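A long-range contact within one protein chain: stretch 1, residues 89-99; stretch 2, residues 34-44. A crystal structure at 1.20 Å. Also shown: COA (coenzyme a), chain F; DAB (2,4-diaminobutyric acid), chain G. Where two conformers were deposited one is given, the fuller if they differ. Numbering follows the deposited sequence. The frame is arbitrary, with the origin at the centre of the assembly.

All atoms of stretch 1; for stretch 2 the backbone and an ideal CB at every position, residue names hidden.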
# COMPACT_ATOMS: atom_id res chain seq x y z
N TRP B 89 7.86 -5.24 -0.09
CA TRP B 89 7.85 -3.87 0.36
C TRP B 89 8.68 -3.70 1.59
O TRP B 89 9.74 -3.02 1.52
CB TRP B 89 6.40 -3.42 0.52
CG TRP B 89 6.20 -1.99 0.91
CD1 TRP B 89 7.13 -1.00 1.17
CD2 TRP B 89 4.91 -1.37 1.07
NE1 TRP B 89 6.46 0.13 1.50
CE2 TRP B 89 5.11 -0.06 1.47
CE3 TRP B 89 3.63 -1.84 0.93
CZ2 TRP B 89 4.08 0.82 1.70
CZ3 TRP B 89 2.56 -0.95 1.14
CH2 TRP B 89 2.82 0.35 1.54
N GLN B 90 8.31 -4.26 2.74
CA GLN B 90 9.10 -4.11 3.98
C GLN B 90 9.35 -5.48 4.59
O GLN B 90 8.42 -6.30 4.69
CB GLN B 90 8.39 -3.18 4.99
CG GLN B 90 8.27 -1.76 4.48
CD GLN B 90 7.66 -0.80 5.45
OE1 GLN B 90 6.56 -1.02 5.95
NE2 GLN B 90 8.36 0.27 5.74
N VAL B 91 10.57 -5.68 5.04
CA VAL B 91 10.95 -6.83 5.85
C VAL B 91 11.51 -6.33 7.15
O VAL B 91 12.50 -5.56 7.09
CB VAL B 91 11.94 -7.76 5.11
CG1 VAL B 91 12.27 -8.97 5.93
CG2 VAL B 91 11.56 -8.08 3.69
N ALA B 92 11.00 -6.77 8.26
CA ALA B 92 11.49 -6.32 9.58
C ALA B 92 11.57 -7.50 10.53
O ALA B 92 10.61 -8.28 10.58
CB ALA B 92 10.51 -5.29 10.16
N VAL B 93 12.64 -7.55 11.32
CA VAL B 93 12.71 -8.47 12.45
C VAL B 93 13.12 -7.61 13.64
O VAL B 93 14.04 -6.76 13.58
CB VAL B 93 13.69 -9.61 12.16
CG1 VAL B 93 13.99 -10.45 13.40
CG2 VAL B 93 13.16 -10.50 11.03
N ALA B 94 12.47 -7.82 14.78
CA ALA B 94 12.77 -7.10 16.02
C ALA B 94 14.23 -7.32 16.37
O ALA B 94 14.78 -8.42 16.26
CB ALA B 94 11.88 -7.65 17.13
N SER B 95 14.88 -6.23 16.83
CA SER B 95 16.22 -6.25 17.26
C SER B 95 16.61 -7.42 18.13
O SER B 95 17.67 -8.04 18.04
CB SER B 95 16.46 -4.93 17.95
OG SER B 95 17.83 -4.85 18.29
N SER B 96 15.73 -7.70 19.08
CA SER B 96 15.89 -8.76 20.07
C SER B 96 15.97 -10.10 19.49
O SER B 96 16.46 -11.06 20.14
CB SER B 96 14.59 -8.74 21.03
OG SER B 96 13.43 -8.86 20.20
N HIS B 97 15.55 -10.28 18.24
CA HIS B 97 15.43 -11.59 17.63
C HIS B 97 16.13 -11.71 16.32
O HIS B 97 15.94 -12.67 15.56
CB HIS B 97 13.94 -11.96 17.41
CG HIS B 97 13.24 -12.31 18.64
ND1 HIS B 97 12.92 -11.42 19.61
CD2 HIS B 97 12.79 -13.48 19.08
CE1 HIS B 97 12.27 -12.01 20.62
NE2 HIS B 97 12.16 -13.28 20.29
N ARG B 98 17.08 -10.81 16.00
CA ARG B 98 17.86 -10.88 14.73
C ARG B 98 18.91 -11.92 14.76
O ARG B 98 19.35 -12.39 15.80
CB ARG B 98 18.38 -9.46 14.45
CG ARG B 98 17.36 -8.50 13.97
CD ARG B 98 17.94 -7.12 13.78
NE ARG B 98 16.85 -6.24 13.61
CZ ARG B 98 16.78 -4.93 13.97
NH1 ARG B 98 17.96 -4.31 14.36
NH2 ARG B 98 15.70 -4.23 13.89
N ARG B 99 19.31 -12.32 13.56
CA ARG B 99 20.37 -13.27 13.33
C ARG B 99 20.08 -14.66 13.84
O ARG B 99 20.92 -15.47 14.22
CB ARG B 99 21.75 -12.77 13.93
CG ARG B 99 22.12 -11.36 13.41
CD ARG B 99 23.34 -10.74 14.15
NE ARG B 99 23.10 -10.74 15.70
CZ ARG B 99 22.21 -9.87 16.37
NH1 ARG B 99 21.60 -8.89 15.75
NH2 ARG B 99 22.01 -9.94 17.72
N UNK B 34 4.04 -0.89 15.25
CA UNK B 34 5.05 -0.73 16.32
C UNK B 34 6.35 -1.39 16.01
O UNK B 34 7.46 -0.84 16.25
CB UNK B 34 4.52 -1.29 17.64
N UNK B 35 6.30 -2.61 15.40
CA UNK B 35 7.53 -3.30 14.96
C UNK B 35 8.31 -2.49 13.95
O UNK B 35 9.51 -2.28 14.07
CB UNK B 35 7.19 -4.66 14.36
N UNK B 36 7.60 -1.96 12.93
CA UNK B 36 8.26 -1.13 11.91
C UNK B 36 8.84 0.11 12.56
O UNK B 36 10.01 0.47 12.29
CB UNK B 36 7.28 -0.74 10.80
N UNK B 37 8.09 0.77 13.38
CA UNK B 37 8.67 1.95 13.98
C UNK B 37 9.86 1.71 14.82
O UNK B 37 10.85 2.49 14.74
CB UNK B 37 7.62 2.67 14.83
N UNK B 38 9.87 0.62 15.51
CA UNK B 38 11.03 0.28 16.32
C UNK B 38 12.28 -0.18 15.59
O UNK B 38 13.35 -0.25 16.16
CB UNK B 38 10.62 -0.82 17.30
N UNK B 39 12.17 -0.46 14.33
CA UNK B 39 13.48 -0.79 13.60
C UNK B 39 14.43 0.42 13.53
O UNK B 39 15.63 0.29 13.43
CB UNK B 39 13.19 -1.26 12.17
N UNK B 40 13.89 1.60 13.32
CA UNK B 40 14.65 2.84 12.78
C UNK B 40 14.79 2.84 11.14
O UNK B 40 14.91 4.02 10.48
CB UNK B 40 16.05 2.86 13.40
N UNK B 41 15.30 1.84 10.59
CA UNK B 41 15.82 1.79 9.27
C UNK B 41 14.81 1.66 8.19
O UNK B 41 15.12 1.75 6.98
CB UNK B 41 16.81 0.63 9.16
N UNK B 42 13.49 1.54 8.59
CA UNK B 42 12.40 1.48 7.61
C UNK B 42 11.64 2.75 7.65
O UNK B 42 11.56 3.43 8.65
CB UNK B 42 11.47 0.30 7.87
N UNK B 43 10.95 3.06 6.55
CA UNK B 43 10.09 4.26 6.53
C UNK B 43 8.66 3.92 7.01
O UNK B 43 7.89 3.16 6.36
CB UNK B 43 10.04 4.85 5.12
N UNK B 44 8.31 4.56 8.07
CA UNK B 44 7.09 4.22 8.81
C UNK B 44 5.87 4.72 8.09
O UNK B 44 5.72 5.94 7.86
CB UNK B 44 7.13 4.80 10.23
N1A COA F . 25.59 -9.40 10.19
C2A COA F . 25.93 -10.28 9.23
N3A COA F . 25.12 -11.03 8.48
C4A COA F . 23.81 -10.88 8.81
C5A COA F . 23.35 -9.98 9.77
C6A COA F . 24.28 -9.20 10.49
N6A COA F . 23.98 -8.36 11.44
N7A COA F . 21.98 -10.14 9.88
C8A COA F . 21.63 -11.02 8.96
N9A COA F . 22.72 -11.45 8.28
C1B COA F . 22.71 -12.36 7.21
C2B COA F . 22.58 -13.82 7.68
O2B COA F . 23.82 -14.36 7.99
C3B COA F . 21.81 -14.38 6.50
O3B COA F . 22.77 -14.48 5.36
P3B COA F . 23.40 -15.91 4.92
O7A COA F . 22.14 -16.54 4.29
O8A COA F . 24.61 -15.53 4.04
O9A COA F . 23.45 -16.90 6.19
C4B COA F . 20.90 -13.25 6.11
O4B COA F . 21.56 -12.05 6.43
C5B COA F . 19.51 -13.47 6.71
O5B COA F . 19.61 -13.63 8.14
P1A COA F . 18.34 -13.75 9.09
O1A COA F . 18.82 -14.21 10.41
O2A COA F . 17.24 -14.47 8.42
O3A COA F . 17.97 -12.18 9.19
P2A COA F . 17.16 -11.47 10.39
O4A COA F . 16.04 -12.33 10.84
O5A COA F . 18.15 -11.02 11.42
O6A COA F . 16.54 -10.25 9.66
CBP COA F . 16.60 -8.07 8.64
CCP COA F . 17.23 -9.43 8.69
CDP COA F . 17.21 -7.31 7.42
CEP COA F . 15.13 -8.20 8.47
CAP COA F . 16.96 -7.37 9.99
OAP COA F . 18.39 -7.15 10.02
C9P COA F . 16.28 -6.07 10.25
O9P COA F . 15.05 -5.94 10.43
N8P COA F . 17.14 -5.02 10.28
C7P COA F . 16.86 -3.69 10.52
C6P COA F . 18.10 -2.95 11.24
C5P COA F . 19.20 -2.57 10.31
O5P COA F . 19.64 -3.46 9.50
N4P COA F . 19.72 -1.48 10.39
C3P COA F . 20.88 -1.03 9.51
C2P COA F . 21.11 0.64 9.82
S1P COA F . 21.92 0.73 11.38
N DAB G . 12.71 2.07 2.75
CA DAB G . 11.50 1.50 2.09
C DAB G . 10.46 1.24 3.16
O DAB G . 9.32 1.04 2.76
CB DAB G . 11.82 0.23 1.29
CG DAB G . 12.19 -0.96 2.12
ND DAB G . 12.47 -2.12 1.21
OXT DAB G . 10.79 1.22 4.34

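Position 34 lies on a helical turn (phi/psi -60/-40), and its ideal CB has nothing of stretch 1 within 5.5 Å. Stretch 1 sets no constraint, so almost any helix-compatible residue would serve; the deposited one is Glu 34, which makes no contact across the interface.

At position 35, also helical, CA-to-CB points toward stretch 1, and the ideal CB lies 5.4 Å from Ala 92 CB. That gap exceeds van der Waals contact, and the small methyls of Ala 92 and Ala 94 leave room beyond it, so a branched aliphatic or methionine would suit. The residue is Leu 35 (chi1 t, chi2 p). Its two methyls divide the work: CD2 packs 4.0 Å from Ala 92 CB, while CD1 lies 3.9 Å from Ala 94 CB.

Position 36 directs CA-to-CB sideways, with the ideal CB 4.9 Å from Gln 90 OE1. A side chain could bend back toward Ala 92, making isoleucine, leucine, valine or methionine plausible. Ile 36, with both chi angles in m, does so: CD1 reaches 3.7 Å from Ala 92 CB, and CG2 approaches Gln 90 NE2 at 4.0 Å.

Positions 37 and 38 have no stretch 1 atom within 5.5 Å of their ideal CB atoms, so polar residues are readily accommodated. Arg 37 and Asp 38 pair with each other instead, in a salt bridge whose Arg 37 NE to Asp 38 OD1 distance is 2.8 Å.

The ideal CB of position 39 points sideways, 4.2 Å from Arg 98 NH2 and 5.2 Å from Ala 92 CB. With a guanidinium on one hand and a methyl on the other, a compact residue such as threonine, serine, valine or alanine would fit. Thr 39 (chi1 p) places CG2 3.9 Å from Ala 92 CB, while OG1 donates to Ile 36 O at 3.0 Å. Its backbone also serves: water 2 donates to Thr 39 O at 2.9 Å and accepts from Arg 98 NH1 at 2.7 Å, bridging the stretches.

Position 40 leaves helical geometry with phi/psi 83/-54. Positive phi by itself favours glycine, and the residue is Gly 40.

Position 41 is out of reach of stretch 1, but coenzyme A passes nearby. A small or polar residue is reasonable; Ser 41 OG lies 3.4 Å from COA C7P.

At position 42, CA-to-CB points toward stretch 1 and the ideal CB is 3.8 Å from Gln 90 NE2. Leucine, methionine or isoleucine could extend toward Ala 92. Leu 42 (m, t) sets CD1 3.7 Å from Ala 92 CB.

Position 43 points sideways, but its backbone O accepts from Gln 90 NE2 at 3.0 Å, a bond any residue could make. The diaminobutyric acid amine nearby favours an acidic side chain: Asp 43 OD2 accepts from DAB N at 3.2 Å, and Asp 43 N donates to DAB OXT at 2.9 Å.

Position 44 points away, leaving the choice open; Leu 44 makes no contact with stretch 1.

Stretch 2 (34-44) ELIRDTGSLDL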
# COMPACT_ATOMS: atom_id res chain seq x y z
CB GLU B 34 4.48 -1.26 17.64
CG GLU B 34 3.34 -0.37 18.19
CD GLU B 34 2.65 -0.90 19.38
OE1 GLU B 34 2.69 -2.12 19.59
OE2 GLU B 34 2.04 -0.09 20.11
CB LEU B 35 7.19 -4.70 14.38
CG LEU B 35 8.32 -5.47 13.80
CD1 LEU B 35 9.14 -6.12 14.88
CD2 LEU B 35 7.85 -6.59 12.90
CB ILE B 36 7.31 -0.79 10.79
CG1 ILE B 36 6.67 -2.02 10.13
CG2 ILE B 36 7.96 0.12 9.75
CD1 ILE B 36 7.64 -2.95 9.57
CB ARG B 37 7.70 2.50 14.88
CG ARG B 37 8.24 3.61 15.76
CD ARG B 37 7.35 4.01 16.93
NE ARG B 37 7.32 2.90 17.87
CZ ARG B 37 6.32 2.69 18.75
NH1 ARG B 37 5.31 3.52 18.87
NH2 ARG B 37 6.34 1.56 19.50
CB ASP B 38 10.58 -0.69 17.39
CG ASP B 38 9.59 0.03 18.44
OD1 ASP B 38 9.59 1.31 18.46
OD2 ASP B 38 8.92 -0.81 19.05
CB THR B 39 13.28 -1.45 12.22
OG1 THR B 39 12.71 -0.44 11.38
CG2 THR B 39 12.28 -2.63 12.43
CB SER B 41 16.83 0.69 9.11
OG SER B 41 16.20 -0.55 9.50
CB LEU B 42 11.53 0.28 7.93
CG LEU B 42 12.14 -1.07 7.71
CD1 LEU B 42 11.24 -2.16 8.26
CD2 LEU B 42 12.43 -1.37 6.22
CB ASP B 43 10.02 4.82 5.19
CG ASP B 43 11.38 5.22 4.58
OD1 ASP B 43 12.21 5.70 5.34
OD2 ASP B 43 11.50 5.01 3.37
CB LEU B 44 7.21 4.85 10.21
CG LEU B 44 6.03 4.42 11.14
CD1 LEU B 44 6.01 2.92 11.36
CD2 LEU B 44 6.26 5.15 12.48
O HOH W 1 13.81 -3.68 16.47
O HOH W 2 17.10 -1.77 14.75
O HOH W 3 7.20 2.56 3.13
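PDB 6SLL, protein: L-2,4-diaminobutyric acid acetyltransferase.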